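Local coordinates for protein 1-deoxy-D-xylulose 5-phosphate reductoisomerase (Moraxella catarrhalis, PDB 4ZQG) that catalyses the NADPH-dependent rearrangement and reduction of 1-deoxy-D-xylulose 5-phosphate to 2-C-methyl-D-erythritol 4-phosphate in the MEP pathway of isoprenoid synthesis, at residues Ala361-Ala366 with Lys400-Lys405. Numbering follows the deposited sequence.
Sequences AVIVKA and KIATAK
Ile363 meets Lys405 and Ala402 through its two separate branches. The longer branch ends at CD1, which lies 4.1 Å from Lys405 CB. The same methyl rests beside the backbone of that residue, with Ile363 CD1 4.0 Å from Lys405 O. The short branch turns to Ala402, where Ile363 CG2 and Ala402 CB are 4.5 Å apart. CG2 stands anti to the backbone N and CG1 anti to the carbonyl carbon (chi1 -67°). This division of the branches lets one side chain touch two positions three residues apart on the facing helix.

The Lys405 side chain also reaches Ala366. Its chain is bent at chi2 (-45°) and then runs nearly straight to the amine. The methylene part passes alongside Ala366, with Lys405 CG 4.5 Å from Ala366 CB. Further out, Lys405 CE comes to 4.2 Å from Ala366 O. The ammonium group continues to Asp370, beyond the C-terminal end of helix 359-368, and forms a salt bridge with its OD1.

The N-to-C directions of the two helical segments differ by 132°, closer to antiparallel than parallel, and their axes come within 9.6 Å. The contact is structural packing between helices 359-368 and 387-409 in the C-terminal alpha-helical domain of DXP reductoisomerase. Helix 333-351 backs it, with Ala346 touching Ile363 and Ile345 touching Ala402, while Cys367 extends the packing of helix 359-368 against both Ala402 and Lys405.

Across the pair the contact is modest, burying 187 Å² in all. It consists of loose van der Waals packing between aliphatic groups and backbone, which is nondirectional. The salt bridge separately links helix 387-409 to the residues just after helix 359-368.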
loop_
_atom_site.group_PDB
_atom_site.type_symbol
_atom_site.label_atom_id
_atom_site.label_comp_id
_atom_site.label_asym_id
_atom_site.label_seq_id
_atom_site.Cartn_x
_atom_site.Cartn_y
_atom_site.Cartn_z
ATOM N N ALA A 361 -27.625 18.310 -8.576
ATOM C CA ALA A 361 -26.547 19.058 -9.216
ATOM C C ALA A 361 -26.941 20.509 -9.471
ATOM O O ALA A 361 -26.156 21.431 -9.208
ATOM C CB ALA A 361 -26.128 18.385 -10.518
ATOM N N VAL A 362 -28.158 20.692 -9.974
ATOM C CA VAL A 362 -28.682 22.009 -10.362
ATOM C C VAL A 362 -28.751 22.966 -9.180
ATOM O O VAL A 362 -28.376 24.114 -9.277
ATOM C CB VAL A 362 -30.106 21.903 -10.947
ATOM C CG1 VAL A 362 -30.467 23.188 -11.675
ATOM C CG2 VAL A 362 -30.225 20.702 -11.886
ATOM N N ILE A 363 -29.249 22.465 -8.072
ATOM C CA ILE A 363 -29.466 23.252 -6.866
ATOM C C ILE A 363 -28.147 23.727 -6.316
ATOM O O ILE A 363 -28.039 24.878 -5.878
ATOM C CB ILE A 363 -30.182 22.410 -5.762
ATOM C CG1 ILE A 363 -31.609 22.053 -6.184
ATOM C CG2 ILE A 363 -30.158 23.113 -4.402
ATOM C CD1 ILE A 363 -32.410 23.226 -6.731
ATOM N N VAL A 364 -27.168 22.829 -6.318
ATOM C CA VAL A 364 -25.841 23.115 -5.778
ATOM C C VAL A 364 -25.051 24.121 -6.635
ATOM O O VAL A 364 -24.349 24.968 -6.088
ATOM C CB VAL A 364 -25.003 21.824 -5.584
ATOM C CG1 VAL A 364 -23.612 22.147 -5.061
ATOM C CG2 VAL A 364 -25.688 20.884 -4.594
ATOM N N LYS A 365 -25.172 24.049 -7.951
ATOM C CA LYS A 365 -24.496 25.020 -8.785
ATOM C C LYS A 365 -25.135 26.361 -8.555
ATOM O O LYS A 365 -24.445 27.369 -8.271
ATOM C CB LYS A 365 -24.603 24.652 -10.256
ATOM C CG LYS A 365 -23.757 25.535 -11.153
ATOM C CD LYS A 365 -23.990 25.279 -12.650
ATOM C CE LYS A 365 -22.930 25.992 -13.496
ATOM N NZ LYS A 365 -23.200 25.935 -14.961
ATOM N N ALA A 366 -26.467 26.366 -8.636
ATOM C CA ALA A 366 -27.220 27.602 -8.536
ATOM C C ALA A 366 -26.820 28.296 -7.260
ATOM O O ALA A 366 -26.631 29.508 -7.238
ATOM C CB ALA A 366 -28.718 27.347 -8.581
ATOM N N LYS A 400 -31.584 28.604 3.791
ATOM C CA LYS A 400 -32.679 29.439 3.249
ATOM C C LYS A 400 -32.676 29.486 1.715
ATOM O O LYS A 400 -33.695 29.228 1.083
ATOM C CB LYS A 400 -32.586 30.856 3.819
ATOM C CG LYS A 400 -33.489 31.893 3.145
ATOM C CD LYS A 400 -32.780 33.223 2.870
ATOM C CE LYS A 400 -32.428 33.946 4.164
ATOM N NZ LYS A 400 -31.494 35.060 3.871
ATOM N N ILE A 401 -31.512 29.784 1.116
ATOM C CA ILE A 401 -31.446 30.091 -0.315
ATOM C C ILE A 401 -31.589 28.843 -1.146
ATOM O O ILE A 401 -32.261 28.847 -2.184
ATOM C CB ILE A 401 -30.150 30.833 -0.667
ATOM C CG1 ILE A 401 -30.159 32.187 0.002
ATOM C CG2 ILE A 401 -30.041 31.032 -2.160
ATOM C CD1 ILE A 401 -28.979 33.045 -0.313
ATOM N N ALA A 402 -30.949 27.780 -0.678
ATOM C CA ALA A 402 -31.112 26.490 -1.302
ATOM C C ALA A 402 -32.580 26.055 -1.248
ATOM O O ALA A 402 -33.129 25.628 -2.250
ATOM C CB ALA A 402 -30.211 25.466 -0.610
ATOM N N THR A 403 -33.216 26.169 -0.081
ATOM C CA THR A 403 -34.656 25.901 0.009
ATOM C C THR A 403 -35.415 26.705 -1.027
ATOM O O THR A 403 -36.275 26.168 -1.711
ATOM C CB THR A 403 -35.246 26.239 1.377
ATOM O OG1 THR A 403 -34.560 25.519 2.396
ATOM C CG2 THR A 403 -36.707 25.852 1.432
ATOM N N ALA A 404 -35.080 27.988 -1.155
ATOM C CA ALA A 404 -35.720 28.853 -2.147
ATOM C C ALA A 404 -35.469 28.389 -3.558
ATOM O O ALA A 404 -36.361 28.421 -4.373
ATOM C CB ALA A 404 -35.259 30.294 -1.996
ATOM N N LYS A 405 -34.233 27.988 -3.854
ATOM C CA LYS A 405 -33.888 27.519 -5.186
ATOM C C LYS A 405 -34.717 26.304 -5.543
ATOM O O LYS A 405 -35.129 26.130 -6.697
ATOM C CB LYS A 405 -32.422 27.097 -5.256
ATOM C CG LYS A 405 -31.374 28.188 -5.058
ATOM C CD LYS A 405 -31.638 29.474 -5.823
ATOM C CE LYS A 405 -30.444 30.420 -5.681
ATOM N NZ LYS A 405 -30.394 31.423 -6.778
#